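PDB 6ONQ: cytochrome c XoxG from Methylobacterium extorquens, which binds heme c and probably carries electrons in lanthanide-dependent methanol oxidation. Local coordinates for residues D102-T107 with W171-P176; A111-L116 with R164-G169; L119-F124 with Y155-Y160. All coordinates share one frame; numbering follows the deposited sequence.

From the N terminus, the chain first passes 102-107, a loop after helix 96-99. It then passes 111-116 on helix 112-118 and 119-124 at the start of helix 121-130. The partners come back in reverse order. Interaction 3 closes the innermost loop, at 155-160. Interaction 2 closes the next, at 164-169, and interaction 1 the outermost, at 171-176. The three are nested and none cross. Helix 156-167 serves interactions 2 and 3, and interaction 1 uses the loop after it. L116 touches Y160 and F124, joining interactions 2 and 3, which both reach the heme. R166 joins interactions 1 and 2.

Interaction 1: residues D102-T107 with W171-P176; sequences DGMGST and WGRARP
D102 lies against the backbone and the first side-chain carbons of R173. Its CG, anti to the carbonyl carbon (chi1 -62°), lies 3.6 Å from R173 CB. The two side chains cross at about a right angle. OD1 of D102 sits 3.2 Å from R173 CA. The charged groups themselves are farther apart. OD2 and R173 NE form a long salt bridge of 3.9 Å, with the carboxylate and guanidinium planes 44° apart. The pairing is therefore probably a loose electrostatic one. The carbonyl O of D102 has a firmer partner, since it accepts from R166 NE on helix 156-167.

G103 carries the chain on with positive phi. Its backbone is hydrogen-bonded to that of K113.

M104 supplies the apolar half of the contact. Its chain bends at chi2 and chi3, and it crosses R173 at about a right angle. CG lies 3.6 Å above the plane of the R173 guanidinium, offset toward the rim. CE is 3.8 Å from R173 NH1, and SD is 4.1 Å from R173 CD. R173 thus meets a carboxylate obliquely and a thioether chain over one face.

G105 is hydrogen-bonded through its backbone to H99, an axial ligand of the heme iron. In the partner loop, W171 NE1 donates to A174 O at 3.0 Å, with an N-H...O angle of 157°. This side-chain-to-backbone bond spans G172 and R173. The donor stands above the carbonyl plane. W171 O accepts from R166 NH1, so R166 bonds to both loops.

The contact is at the surface. It joins the glycine-rich loop that follows the CXXCH heme-attachment motif of c-type cytochromes to the loop leaving helix 156-167.

Interaction 2: residues A111-L116 with R164-G169; sequences ALKDSL and RARAAG. With HEC (heme c), chain B.
This is a buried helix-to-helix contact. The start of helix 112-118 meets the last turn of helix 156-167, with K113 and A167 at the point of nearest approach. Their CA atoms are 4.5 Å apart. The small side chain of A167 lets the backbones come this near. A167 CA makes a CA-H...O contact of 3.1 Å with K113 O. A167 CB lies 3.8 Å from L116 CB, so the alanine methyl packs beside the leucine. L116 CD1 reaches on to the backbone N of R164.

At the other end, K113 and R166 cross obliquely. K113 CB lies over one face of the R166 guanidinium. K113 CG stands between the backbone N and the carbonyl carbon (chi1 61°). The chain then bends, bringing CD to 3.7 Å from R166 NH2. The two like charges have separate partners. K113 NZ forms a salt bridge with E43, while R166 binds the carbonyls of D102 and W171. G169 ends helix 156-167 in a Schellman motif.

Another side of helix 112-118 faces the heme. S115 OG donates to the propionate oxygen O2A of the heme at 2.6 Å, and L112 CD1 is 3.4 Å from the heme meso carbon CHB. The arrangement belongs to the heme pocket of a c-type cytochrome: helix 112-118 holds a propionate through S115 and rests with its K113-L116 side on helix 156-167.

Interaction 3: residues L119-F124 with Y155-Y160; sequences LSYEEF and YANDLY. With HEC (heme c), chain B.
Y160 projects from helix 156-167 as a flat bump and fits into the angle formed by Y121 and F124 of helix 121-130. Its CG is anti to the backbone N (chi1 -179°), which carries CG toward that helix. Y121 meets the ring edge-to-face. Y121 CD1 stands 3.6 Å above the centre of the Y160 ring, and the planes are 70° apart. Y121 CB adds a CH-pi contact, 4.2 Å from the centroid of the same ring.

F124 meets Y160 obliquely. Y160 CD1 lies over one face of the F124 ring, while L159 CB sits at its edge. F124 CE2 is 4.0 Å from Y160 CB. F124 CD1 and CE1 lie near the heme methyls, with CD1 3.7 Å from CMA and CE1 also close to CMB. L116 CD2 packs against Y160 CE1. An alanine in place of Y160 would remove the ring and probably leave Y121 CD1 and CB without the face they rest on, with a gap beside F124 where Y160 CD1 had been.

The polar bond lies at the outer rim. Y121 OH donates to N157 OD1 at 2.6 Å, in the carbonyl plane, with a C=O...O angle of 149°. It holds the outer end of Y121. S120 and E123 form a capping box at the start of helix 121-130.

The contact is thus an aromatic cluster with one hydroxyl-amide bond at its margin, and it places a largely apolar surface beside the heme methyls.

Interaction 1: residues D102-T107 with W171-P176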
# COMPACT_ATOMS: atom_id res chain seq x y z
N ASP A 102 7.10 -7.27 5.43
CA ASP A 102 5.89 -7.50 4.64
C ASP A 102 4.62 -7.24 5.43
O ASP A 102 3.56 -7.79 5.11
CB ASP A 102 5.87 -8.93 4.09
CG ASP A 102 7.03 -9.20 3.15
OD1 ASP A 102 6.91 -8.86 1.95
OD2 ASP A 102 8.06 -9.76 3.62
N GLY A 103 4.70 -6.41 6.47
CA GLY A 103 3.56 -6.17 7.34
C GLY A 103 3.15 -7.34 8.21
O GLY A 103 1.97 -7.46 8.56
N MET A 104 4.10 -8.19 8.59
CA MET A 104 3.78 -9.42 9.31
C MET A 104 3.65 -9.23 10.81
O MET A 104 3.13 -10.12 11.48
CB MET A 104 4.83 -10.49 9.02
CG MET A 104 4.66 -11.15 7.67
SD MET A 104 2.96 -11.70 7.43
CE MET A 104 2.97 -13.29 8.25
N GLY A 105 4.11 -8.10 11.34
CA GLY A 105 3.99 -7.87 12.77
C GLY A 105 5.29 -8.16 13.51
O GLY A 105 6.21 -8.81 13.01
N SER A 106 5.34 -7.65 14.75
CA SER A 106 6.53 -7.79 15.58
C SER A 106 6.13 -7.77 17.05
O SER A 106 4.97 -7.57 17.40
CB SER A 106 7.54 -6.68 15.28
OG SER A 106 8.58 -6.69 16.24
N THR A 107 7.13 -7.97 17.90
CA THR A 107 6.91 -8.03 19.34
C THR A 107 6.38 -6.72 19.89
O THR A 107 5.75 -6.72 20.96
CB THR A 107 8.22 -8.40 20.04
OG1 THR A 107 8.86 -9.45 19.31
CG2 THR A 107 7.96 -8.87 21.46
N TRP A 171 -0.77 -9.55 -3.03
CA TRP A 171 0.68 -9.61 -3.10
C TRP A 171 1.17 -10.42 -1.92
O TRP A 171 0.63 -10.30 -0.82
CB TRP A 171 1.32 -8.22 -3.08
CG TRP A 171 2.81 -8.28 -3.27
CD1 TRP A 171 3.77 -8.09 -2.33
CD2 TRP A 171 3.50 -8.60 -4.49
NE1 TRP A 171 5.01 -8.25 -2.88
CE2 TRP A 171 4.87 -8.56 -4.21
CE3 TRP A 171 3.09 -8.90 -5.79
CZ2 TRP A 171 5.84 -8.82 -5.17
CZ3 TRP A 171 4.05 -9.15 -6.75
CH2 TRP A 171 5.41 -9.11 -6.43
N GLY A 172 2.17 -11.24 -2.15
CA GLY A 172 2.73 -12.09 -1.12
C GLY A 172 3.82 -11.41 -0.32
O GLY A 172 3.85 -10.18 -0.17
N ARG A 173 4.73 -12.22 0.20
CA ARG A 173 5.84 -11.69 1.01
C ARG A 173 7.14 -11.67 0.23
O ARG A 173 8.19 -12.08 0.71
CB ARG A 173 5.99 -12.50 2.28
CG ARG A 173 4.70 -12.75 3.01
CD ARG A 173 4.99 -13.41 4.33
NE ARG A 173 6.37 -13.15 4.71
CZ ARG A 173 6.95 -13.62 5.81
NH1 ARG A 173 6.26 -14.40 6.64
NH2 ARG A 173 8.22 -13.33 6.07
N ALA A 174 7.07 -11.16 -1.00
CA ALA A 174 8.23 -11.04 -1.86
C ALA A 174 8.55 -9.57 -2.09
O ALA A 174 7.77 -8.68 -1.76
CB ALA A 174 7.98 -11.75 -3.19
N ARG A 175 9.73 -9.32 -2.65
CA ARG A 175 9.92 -7.96 -3.11
C ARG A 175 9.41 -7.83 -4.55
O ARG A 175 9.60 -8.74 -5.36
CB ARG A 175 11.40 -7.58 -3.05
CG ARG A 175 11.79 -6.32 -3.80
CD ARG A 175 13.30 -6.18 -3.87
NE ARG A 175 13.85 -5.59 -2.65
CZ ARG A 175 14.01 -4.29 -2.45
NH1 ARG A 175 13.64 -3.41 -3.39
NH2 ARG A 175 14.52 -3.85 -1.31
N PRO A 176 8.71 -6.74 -4.89
CA PRO A 176 8.21 -6.60 -6.26
C PRO A 176 9.36 -6.51 -7.26
O PRO A 176 10.30 -5.74 -7.07
CB PRO A 176 7.39 -5.30 -6.21
CG PRO A 176 7.04 -5.13 -4.77
CD PRO A 176 8.21 -5.68 -4.01

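Interaction 2: residues A111-L116 with R164-G169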
# COMPACT_ATOMS: atom_id res chain seq x y z
N ALA A 111 0.37 -6.18 12.93
CA ALA A 111 0.64 -6.68 11.59
C ALA A 111 -0.25 -5.92 10.62
O ALA A 111 -1.44 -6.22 10.48
CB ALA A 111 0.39 -8.18 11.52
N LEU A 112 0.34 -4.96 9.91
CA LEU A 112 -0.42 -4.08 9.04
C LEU A 112 -1.07 -4.80 7.86
O LEU A 112 -1.95 -4.21 7.22
CB LEU A 112 0.47 -2.95 8.53
CG LEU A 112 1.12 -2.14 9.66
CD1 LEU A 112 1.88 -0.95 9.10
CD2 LEU A 112 0.11 -1.70 10.71
N LYS A 113 -0.68 -6.03 7.54
CA LYS A 113 -1.42 -6.71 6.49
C LYS A 113 -2.82 -7.10 6.97
O LYS A 113 -3.73 -7.22 6.15
CB LYS A 113 -0.68 -7.95 5.98
CG LYS A 113 -0.41 -9.01 7.02
CD LYS A 113 -0.54 -10.41 6.42
CE LYS A 113 -1.11 -11.40 7.42
NZ LYS A 113 -1.14 -12.79 6.87
N ASP A 114 -2.99 -7.27 8.28
CA ASP A 114 -4.33 -7.49 8.82
C ASP A 114 -5.04 -6.17 9.12
O ASP A 114 -6.28 -6.14 9.14
CB ASP A 114 -4.25 -8.34 10.09
CG ASP A 114 -3.92 -9.81 9.79
OD1 ASP A 114 -3.24 -10.45 10.64
OD2 ASP A 114 -4.32 -10.33 8.73
N SER A 115 -4.27 -5.10 9.35
CA SER A 115 -4.85 -3.81 9.71
C SER A 115 -5.70 -3.25 8.59
O SER A 115 -6.80 -2.72 8.82
CB SER A 115 -3.74 -2.82 10.07
OG SER A 115 -3.27 -3.02 11.40
N LEU A 116 -5.22 -3.34 7.37
CA LEU A 116 -5.91 -2.71 6.27
C LEU A 116 -7.05 -3.54 5.74
O LEU A 116 -7.52 -3.29 4.62
CB LEU A 116 -4.92 -2.35 5.18
CG LEU A 116 -4.38 -1.00 5.65
CD1 LEU A 116 -3.15 -0.60 4.95
CD2 LEU A 116 -5.45 0.06 5.48
N ARG A 164 -2.47 -2.27 1.29
CA ARG A 164 -3.76 -2.75 0.82
C ARG A 164 -3.62 -4.02 0.02
O ARG A 164 -4.42 -4.95 0.16
CB ARG A 164 -4.45 -1.68 -0.02
CG ARG A 164 -5.90 -1.48 0.33
CD ARG A 164 -6.62 -0.70 -0.74
NE ARG A 164 -8.04 -1.04 -0.71
CZ ARG A 164 -9.00 -0.32 -1.26
NH1 ARG A 164 -8.72 0.80 -1.91
NH2 ARG A 164 -10.26 -0.74 -1.16
N ALA A 165 -2.60 -4.08 -0.85
CA ALA A 165 -2.37 -5.30 -1.62
C ALA A 165 -1.99 -6.47 -0.73
O ALA A 165 -2.33 -7.62 -1.04
CB ALA A 165 -1.28 -5.06 -2.67
N ARG A 166 -1.30 -6.20 0.38
CA ARG A 166 -1.04 -7.26 1.35
C ARG A 166 -2.33 -7.73 2.00
O ARG A 166 -2.58 -8.93 2.11
CB ARG A 166 -0.04 -6.77 2.40
CG ARG A 166 1.33 -6.41 1.84
CD ARG A 166 2.15 -7.65 1.48
NE ARG A 166 2.41 -8.46 2.67
CZ ARG A 166 2.00 -9.72 2.82
NH1 ARG A 166 1.32 -10.34 1.85
NH2 ARG A 166 2.27 -10.36 3.94
N ALA A 167 -3.17 -6.78 2.42
CA ALA A 167 -4.39 -7.13 3.13
C ALA A 167 -5.34 -7.93 2.26
O ALA A 167 -6.06 -8.80 2.76
CB ALA A 167 -5.08 -5.86 3.63
N ALA A 168 -5.36 -7.66 0.96
CA ALA A 168 -6.19 -8.41 0.03
C ALA A 168 -5.58 -9.75 -0.34
O ALA A 168 -6.22 -10.52 -1.07
CB ALA A 168 -6.44 -7.58 -1.23
N GLY A 169 -4.37 -10.05 0.13
CA GLY A 169 -3.67 -11.22 -0.35
C GLY A 169 -3.31 -11.16 -1.82
O GLY A 169 -2.97 -12.20 -2.40
FE HEC B . 3.05 2.11 13.22
CHA HEC B . 0.19 1.19 14.90
CHB HEC B . 1.31 2.19 10.35
CHC HEC B . 5.85 3.17 11.52
CHD HEC B . 4.94 1.47 16.00
NA HEC B . 1.13 1.71 12.73
C1A HEC B . 0.07 1.44 13.56
C2A HEC B . -1.15 1.49 12.77
C3A HEC B . -0.82 1.77 11.52
C4A HEC B . 0.60 1.92 11.48
CMA HEC B . -1.73 1.92 10.28
CAA HEC B . -2.58 1.23 13.28
CBA HEC B . -2.66 -0.25 13.59
CGA HEC B . -4.06 -0.68 13.89
O1A HEC B . -4.75 -0.01 14.70
O2A HEC B . -4.48 -1.71 13.31
NB HEC B . 3.52 2.60 11.32
C1B HEC B . 2.62 2.54 10.29
C2B HEC B . 3.26 2.93 9.07
C3B HEC B . 4.52 3.22 9.34
C4B HEC B . 4.72 3.00 10.77
CMB HEC B . 2.60 3.02 7.68
CAB HEC B . 5.47 3.69 8.20
CBB HEC B . 6.54 4.43 8.43
NC HEC B . 5.05 2.25 13.68
C1C HEC B . 6.01 2.79 12.84
C2C HEC B . 7.23 2.89 13.61
C3C HEC B . 7.01 2.42 14.85
C4C HEC B . 5.61 2.01 14.92
CMC HEC B . 8.59 3.42 13.10
CAC HEC B . 8.11 2.37 15.94
CBC HEC B . 8.18 1.35 16.79
ND HEC B . 2.64 1.44 15.07
C1D HEC B . 3.57 1.28 16.09
C2D HEC B . 2.83 0.88 17.28
C3D HEC B . 1.53 0.81 16.98
C4D HEC B . 1.39 1.15 15.58
CMD HEC B . 3.42 0.58 18.68
CAD HEC B . 0.40 0.42 17.94
CBD HEC B . -0.25 1.63 18.59
CGD HEC B . -1.37 1.17 19.49
O1D HEC B . -1.37 -0.03 19.88
O2D HEC B . -2.26 1.98 19.83

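Interaction 3: residues L119-F124 with Y155-Y160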
# COMPACT_ATOMS: atom_id res chain seq x y z
N LEU A 119 -9.22 -0.83 8.54
CA LEU A 119 -8.99 0.61 8.46
C LEU A 119 -9.29 1.16 7.08
O LEU A 119 -8.78 0.65 6.07
CB LEU A 119 -7.54 0.91 8.82
CG LEU A 119 -7.07 0.60 10.23
CD1 LEU A 119 -5.63 1.01 10.32
CD2 LEU A 119 -7.91 1.32 11.27
N SER A 120 -10.09 2.23 7.04
CA SER A 120 -10.33 2.93 5.79
C SER A 120 -9.10 3.73 5.39
O SER A 120 -8.12 3.84 6.13
CB SER A 120 -11.55 3.84 5.90
OG SER A 120 -11.41 4.82 6.91
N TYR A 121 -9.15 4.31 4.19
CA TYR A 121 -8.02 5.10 3.73
C TYR A 121 -7.76 6.28 4.66
O TYR A 121 -6.61 6.58 4.98
CB TYR A 121 -8.26 5.59 2.30
CG TYR A 121 -7.30 6.66 1.90
CD1 TYR A 121 -5.95 6.38 1.74
CD2 TYR A 121 -7.72 7.98 1.70
CE1 TYR A 121 -5.04 7.36 1.39
CE2 TYR A 121 -6.82 8.98 1.34
CZ TYR A 121 -5.48 8.66 1.19
OH TYR A 121 -4.55 9.62 0.84
N GLU A 122 -8.82 6.96 5.11
CA GLU A 122 -8.61 8.16 5.90
C GLU A 122 -8.27 7.84 7.34
O GLU A 122 -7.60 8.64 8.01
CB GLU A 122 -9.84 9.07 5.82
CG GLU A 122 -10.27 9.41 4.40
CD GLU A 122 -9.52 10.62 3.81
OE1 GLU A 122 -10.04 11.22 2.83
OE2 GLU A 122 -8.41 10.97 4.31
N GLU A 123 -8.74 6.69 7.85
CA GLU A 123 -8.31 6.24 9.17
C GLU A 123 -6.82 5.96 9.17
O GLU A 123 -6.10 6.31 10.12
CB GLU A 123 -9.08 4.99 9.59
CG GLU A 123 -10.31 5.24 10.44
CD GLU A 123 -11.15 3.98 10.69
OE1 GLU A 123 -11.17 3.07 9.82
OE2 GLU A 123 -11.79 3.92 11.76
N PHE A 124 -6.33 5.32 8.11
CA PHE A 124 -4.91 5.07 7.97
C PHE A 124 -4.12 6.37 7.90
O PHE A 124 -3.11 6.54 8.58
CB PHE A 124 -4.67 4.20 6.74
CG PHE A 124 -3.24 4.07 6.35
CD1 PHE A 124 -2.46 3.05 6.87
CD2 PHE A 124 -2.67 4.95 5.45
CE1 PHE A 124 -1.15 2.92 6.51
CE2 PHE A 124 -1.36 4.83 5.09
CZ PHE A 124 -0.60 3.82 5.61
N TYR A 155 4.72 9.91 0.68
CA TYR A 155 4.52 8.58 0.13
C TYR A 155 3.42 7.84 0.88
O TYR A 155 3.41 6.60 0.90
CB TYR A 155 5.84 7.81 0.15
CG TYR A 155 6.93 8.59 -0.55
CD1 TYR A 155 7.01 8.61 -1.93
CD2 TYR A 155 7.84 9.35 0.18
CE1 TYR A 155 7.99 9.34 -2.58
CE2 TYR A 155 8.82 10.08 -0.46
CZ TYR A 155 8.89 10.07 -1.84
OH TYR A 155 9.88 10.80 -2.47
N ALA A 156 2.49 8.58 1.49
CA ALA A 156 1.40 7.98 2.24
C ALA A 156 0.52 7.10 1.36
O ALA A 156 0.12 6.01 1.76
CB ALA A 156 0.56 9.07 2.90
N ASN A 157 0.20 7.58 0.15
CA ASN A 157 -0.58 6.76 -0.78
C ASN A 157 0.19 5.51 -1.19
O ASN A 157 -0.40 4.44 -1.36
CB ASN A 157 -0.96 7.58 -2.01
CG ASN A 157 -1.96 8.66 -1.69
OD1 ASN A 157 -2.55 8.70 -0.60
ND2 ASN A 157 -2.18 9.56 -2.65
N ASP A 158 1.50 5.63 -1.36
CA ASP A 158 2.30 4.46 -1.69
C ASP A 158 2.21 3.41 -0.58
O ASP A 158 2.00 2.22 -0.85
CB ASP A 158 3.75 4.88 -1.93
CG ASP A 158 3.87 6.03 -2.93
OD1 ASP A 158 3.06 6.98 -2.86
OD2 ASP A 158 4.79 5.98 -3.78
N LEU A 159 2.35 3.84 0.67
CA LEU A 159 2.27 2.89 1.77
C LEU A 159 0.88 2.26 1.85
O LEU A 159 0.77 1.05 2.09
CB LEU A 159 2.63 3.59 3.08
CG LEU A 159 4.09 4.04 3.09
CD1 LEU A 159 4.32 5.20 4.05
CD2 LEU A 159 4.99 2.86 3.43
N TYR A 160 -0.17 3.06 1.63
CA TYR A 160 -1.54 2.54 1.67
C TYR A 160 -1.75 1.48 0.60
O TYR A 160 -2.26 0.39 0.87
CB TYR A 160 -2.54 3.68 1.50
CG TYR A 160 -3.98 3.21 1.56
CD1 TYR A 160 -4.54 2.76 2.75
CD2 TYR A 160 -4.77 3.19 0.41
CE1 TYR A 160 -5.85 2.31 2.80
CE2 TYR A 160 -6.09 2.74 0.46
CZ TYR A 160 -6.61 2.31 1.66
OH TYR A 160 -7.91 1.86 1.73
FE HEC B . 3.05 2.11 13.22
CHA HEC B . 0.19 1.19 14.90
CHB HEC B . 1.31 2.19 10.35
CHC HEC B . 5.85 3.17 11.52
CHD HEC B . 4.94 1.47 16.00
NA HEC B . 1.13 1.71 12.73
C1A HEC B . 0.07 1.44 13.56
C2A HEC B . -1.15 1.49 12.77
C3A HEC B . -0.82 1.77 11.52
C4A HEC B . 0.60 1.92 11.48
CMA HEC B . -1.73 1.92 10.28
CAA HEC B . -2.58 1.23 13.28
CBA HEC B . -2.66 -0.25 13.59
CGA HEC B . -4.06 -0.68 13.89
O1A HEC B . -4.75 -0.01 14.70
O2A HEC B . -4.48 -1.71 13.31
NB HEC B . 3.52 2.60 11.32
C1B HEC B . 2.62 2.54 10.29
C2B HEC B . 3.26 2.93 9.07
C3B HEC B . 4.52 3.22 9.34
C4B HEC B . 4.72 3.00 10.77
CMB HEC B . 2.60 3.02 7.68
CAB HEC B . 5.47 3.69 8.20
CBB HEC B . 6.54 4.43 8.43
NC HEC B . 5.05 2.25 13.68
C1C HEC B . 6.01 2.79 12.84
C2C HEC B . 7.23 2.89 13.61
C3C HEC B . 7.01 2.42 14.85
C4C HEC B . 5.61 2.01 14.92
CMC HEC B . 8.59 3.42 13.10
CAC HEC B . 8.11 2.37 15.94
CBC HEC B . 8.18 1.35 16.79
ND HEC B . 2.64 1.44 15.07
C1D HEC B . 3.57 1.28 16.09
C2D HEC B . 2.83 0.88 17.28
C3D HEC B . 1.53 0.81 16.98
C4D HEC B . 1.39 1.15 15.58
CMD HEC B . 3.42 0.58 18.68
CAD HEC B . 0.40 0.42 17.94
CBD HEC B . -0.25 1.63 18.59
CGD HEC B . -1.37 1.17 19.49
O1D HEC B . -1.37 -0.03 19.88
O2D HEC B . -2.26 1.98 19.83